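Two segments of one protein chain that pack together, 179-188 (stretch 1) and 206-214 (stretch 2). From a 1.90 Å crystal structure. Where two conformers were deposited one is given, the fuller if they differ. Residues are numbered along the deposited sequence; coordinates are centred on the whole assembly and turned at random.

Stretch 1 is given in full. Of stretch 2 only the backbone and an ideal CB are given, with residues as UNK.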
# COMPACT_ATOMS: atom_id res chain seq x y z
N PRO A 179 3.06 9.31 -1.73
CA PRO A 179 2.42 7.98 -1.73
C PRO A 179 1.45 7.73 -2.87
O PRO A 179 0.96 8.69 -3.49
CB PRO A 179 1.68 7.93 -0.39
CG PRO A 179 1.52 9.27 0.03
CD PRO A 179 2.76 10.03 -0.48
N TYR A 180 1.14 6.45 -3.12
CA TYR A 180 0.38 6.08 -4.29
C TYR A 180 -1.07 6.02 -3.80
O TYR A 180 -1.97 6.01 -4.61
CB TYR A 180 0.88 4.79 -4.96
CG TYR A 180 0.69 3.49 -4.20
CD1 TYR A 180 1.67 3.01 -3.33
CD2 TYR A 180 -0.50 2.74 -4.36
CE1 TYR A 180 1.50 1.79 -2.64
CE2 TYR A 180 -0.73 1.55 -3.64
CZ TYR A 180 0.29 1.09 -2.79
OH TYR A 180 0.08 -0.07 -2.11
N GLU A 181 -1.26 5.98 -2.48
CA GLU A 181 -2.58 6.06 -1.89
C GLU A 181 -2.91 7.47 -1.36
O GLU A 181 -2.12 8.08 -0.63
CB GLU A 181 -2.67 4.98 -0.81
CG GLU A 181 -4.01 5.04 -0.06
CD GLU A 181 -4.24 3.77 0.80
OE1 GLU A 181 -3.84 3.77 1.99
OE2 GLU A 181 -4.80 2.77 0.28
N ARG A 182 -4.06 8.00 -1.76
CA ARG A 182 -4.53 9.33 -1.42
C ARG A 182 -5.72 9.26 -0.46
O ARG A 182 -6.74 8.60 -0.74
CB ARG A 182 -4.93 10.05 -2.72
CG ARG A 182 -5.21 11.54 -2.56
CD ARG A 182 -5.86 12.08 -3.85
NE ARG A 182 -5.81 13.56 -3.82
CZ ARG A 182 -6.53 14.36 -4.62
NH1 ARG A 182 -7.39 13.82 -5.46
NH2 ARG A 182 -6.43 15.68 -4.53
N VAL A 183 -5.65 10.01 0.63
CA VAL A 183 -6.80 10.21 1.51
C VAL A 183 -7.79 11.20 0.86
O VAL A 183 -7.39 12.30 0.45
CB VAL A 183 -6.37 10.72 2.90
CG1 VAL A 183 -7.56 10.82 3.83
CG2 VAL A 183 -5.27 9.76 3.49
N ILE A 184 -9.07 10.83 0.82
CA ILE A 184 -10.12 11.71 0.39
C ILE A 184 -11.27 11.73 1.38
O ILE A 184 -11.35 10.86 2.26
CB ILE A 184 -10.65 11.31 -1.03
CG1 ILE A 184 -11.12 9.85 -1.03
CG2 ILE A 184 -9.64 11.64 -2.02
CD1 ILE A 184 -11.84 9.40 -2.32
N PRO A 185 -12.17 12.72 1.25
CA PRO A 185 -13.24 12.80 2.27
C PRO A 185 -14.07 11.52 2.25
O PRO A 185 -14.56 11.14 3.28
CB PRO A 185 -14.10 13.98 1.77
CG PRO A 185 -13.10 14.91 1.15
CD PRO A 185 -12.19 13.90 0.35
N GLU A 186 -14.19 10.83 1.11
CA GLU A 186 -14.99 9.62 1.01
C GLU A 186 -14.26 8.34 1.40
O GLU A 186 -14.85 7.24 1.41
CB GLU A 186 -15.56 9.52 -0.41
CG GLU A 186 -16.52 10.59 -0.75
CD GLU A 186 -15.83 11.90 -1.21
OE1 GLU A 186 -14.62 11.91 -1.48
OE2 GLU A 186 -16.55 12.92 -1.29
N GLY A 187 -12.96 8.43 1.71
CA GLY A 187 -12.20 7.22 2.06
C GLY A 187 -10.79 7.32 1.55
O GLY A 187 -10.08 8.24 1.93
N THR A 188 -10.37 6.40 0.70
CA THR A 188 -9.04 6.52 0.11
C THR A 188 -9.12 6.02 -1.35
O THR A 188 -10.05 5.30 -1.72
CB THR A 188 -8.04 5.62 0.85
OG1 THR A 188 -8.34 4.26 0.51
CG2 THR A 188 -8.09 5.80 2.40
N UNK A 206 -0.94 -2.53 -13.70
CA UNK A 206 -1.46 -1.34 -13.07
C UNK A 206 -2.52 -1.80 -12.06
O UNK A 206 -3.32 -2.68 -12.35
CB UNK A 206 -2.03 -0.36 -14.10
N UNK A 207 -2.52 -1.15 -10.90
CA UNK A 207 -3.50 -1.41 -9.83
C UNK A 207 -4.14 -0.10 -9.37
O UNK A 207 -3.40 0.85 -9.07
CB UNK A 207 -2.84 -2.12 -8.65
N UNK A 208 -5.47 -0.09 -9.23
CA UNK A 208 -6.31 0.99 -8.68
C UNK A 208 -7.07 0.37 -7.53
O UNK A 208 -7.51 -0.77 -7.65
CB UNK A 208 -7.25 1.59 -9.72
N UNK A 209 -7.17 1.12 -6.42
CA UNK A 209 -8.02 0.70 -5.33
C UNK A 209 -8.89 1.89 -4.89
O UNK A 209 -8.52 3.04 -5.14
CB UNK A 209 -7.18 0.16 -4.17
N UNK A 210 -10.02 1.57 -4.24
CA UNK A 210 -10.93 2.56 -3.71
C UNK A 210 -11.47 1.94 -2.42
O UNK A 210 -11.84 0.77 -2.40
CB UNK A 210 -12.04 2.92 -4.70
N UNK A 211 -11.49 2.72 -1.35
CA UNK A 211 -12.07 2.28 -0.09
C UNK A 211 -13.01 3.38 0.37
O UNK A 211 -12.75 4.59 0.12
CB UNK A 211 -11.00 1.98 0.96
N UNK A 212 -14.12 2.98 0.98
CA UNK A 212 -15.17 3.94 1.35
C UNK A 212 -15.15 4.36 2.82
O UNK A 212 -14.21 4.06 3.61
CB UNK A 212 -16.54 3.34 1.03
N UNK A 213 -16.23 5.04 3.19
CA UNK A 213 -16.39 5.52 4.55
C UNK A 213 -17.88 5.41 4.92
O UNK A 213 -18.77 5.75 4.13
CB UNK A 213 -15.88 6.96 4.69
N UNK A 214 -18.15 4.93 6.13
CA UNK A 214 -19.50 4.95 6.65
C UNK A 214 -19.71 6.24 7.48
O UNK A 214 -18.96 6.50 8.42
CB UNK A 214 -19.77 3.70 7.49

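Position 206 is extended (phi/psi -115/139), with nothing of stretch 1 within 5.5 Å of its ideal CB, so this contact sets no preference. It is Ile 206.

At 207 the CA-to-CB bond points toward stretch 1, but the ideal CB has no neighbour within 5.5 Å. Only a long side chain could approach the phenol of Tyr 180; a polar or charged end would suit its hydroxyl. Glu 207 fits. Its OE1 comes to 3.8 Å from Tyr 180 CE2, obliquely to the ring, and a water links the two groups, donating to Glu 207 OE1 at 2.7 Å and lying 2.6 Å from Tyr 180 OH.

Position 208 points away and is unconstrained here; it is Leu 208.

Position 209 points toward stretch 1 across a gap flanked by the Glu 181 carboxylate and the Thr 188 hydroxyl. A small polar group with room for water would suit, as would a longer donor. Thr 209 (chi1 76°, p) takes the solvent route: one water lies 2.6 Å from Thr 209 OG1, 2.6 Å from Thr 188 OG1 and 3.0 Å from Glu 181 OE2.

Position 210 points away, its ideal CB 4.3 Å from Thr 188 O, so stretch 1 sets only a loose limit and many side chains would suit. In Val 210 the closest approach is a backbone CA-H...O contact, 3.5 Å from Val 210 CA to Thr 188 O; Val 210 CG1 also comes to 4.0 Å from Thr 188 O.

Position 211 pairs with Thr 188 in an antiparallel bridge, its ideal CB 3.5 Å from Thr 188 OG1. A short hydroxyl side chain is favoured, though alanine would be compatible. Ser 211 places OG 2.7 Å from Thr 188 OG1 in a hydrogen bond that either could donate. Two backbone bonds fix the register: Thr 188 N to Ser 211 O and Ser 211 N to Thr 188 O, both 3.0 Å.

At 212 an ideal CB would point away, 4.3 Å from Glu 186 O, so stretch 1 does not demand glycine. Gly 212 CA makes a CA-H...O contact of 3.3 Å with Glu 186 O.

Position 213 points toward the turn from Ile 184 to Gly 187. The turn offers carbonyl oxygens, among them Pro 185 O, so a long side chain ending in a donor, such as lysine or arginine, would suit. Lys 213 NZ donates to Pro 185 O at 3.0 Å and to a water that in turn donates to Ile 184 O.

Position 214 points away, beyond reach; it is Thr 214.

Stretch 2, residues 206-214: IELTVSGKT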
# COMPACT_ATOMS: atom_id res chain seq x y z
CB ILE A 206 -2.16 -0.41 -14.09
CG1 ILE A 206 -1.21 -0.07 -15.25
CG2 ILE A 206 -2.48 0.90 -13.41
CD1 ILE A 206 0.01 0.67 -14.82
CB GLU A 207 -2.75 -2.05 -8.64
CG GLU A 207 -3.61 -2.24 -7.37
CD GLU A 207 -2.70 -2.33 -6.15
OE1 GLU A 207 -2.31 -1.27 -5.55
OE2 GLU A 207 -2.37 -3.50 -5.85
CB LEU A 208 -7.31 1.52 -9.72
CG LEU A 208 -6.80 2.50 -10.77
CD1 LEU A 208 -5.87 1.82 -11.78
CD2 LEU A 208 -7.99 3.20 -11.45
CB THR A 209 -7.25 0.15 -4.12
OG1 THR A 209 -6.64 1.22 -3.37
CG2 THR A 209 -6.20 -0.89 -4.49
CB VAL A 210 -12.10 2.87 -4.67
CG1 VAL A 210 -13.05 3.85 -3.98
CG2 VAL A 210 -11.55 3.53 -5.96
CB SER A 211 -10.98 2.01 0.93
OG SER A 211 -10.60 3.23 1.52
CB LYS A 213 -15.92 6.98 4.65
CG LYS A 213 -16.02 7.57 6.08
CD LYS A 213 -15.40 8.96 6.20
CE LYS A 213 -13.90 8.99 5.82
NZ LYS A 213 -13.32 10.40 5.86
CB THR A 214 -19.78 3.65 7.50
OG1 THR A 214 -19.57 2.49 6.66
CG2 THR A 214 -21.23 3.64 7.99
O HOH W 1 -1.98 -1.43 -2.92
O HOH W 2 -7.27 2.87 -1.47
O HOH W 3 -10.82 11.89 5.18
O HOH W 4 -10.52 9.28 4.62
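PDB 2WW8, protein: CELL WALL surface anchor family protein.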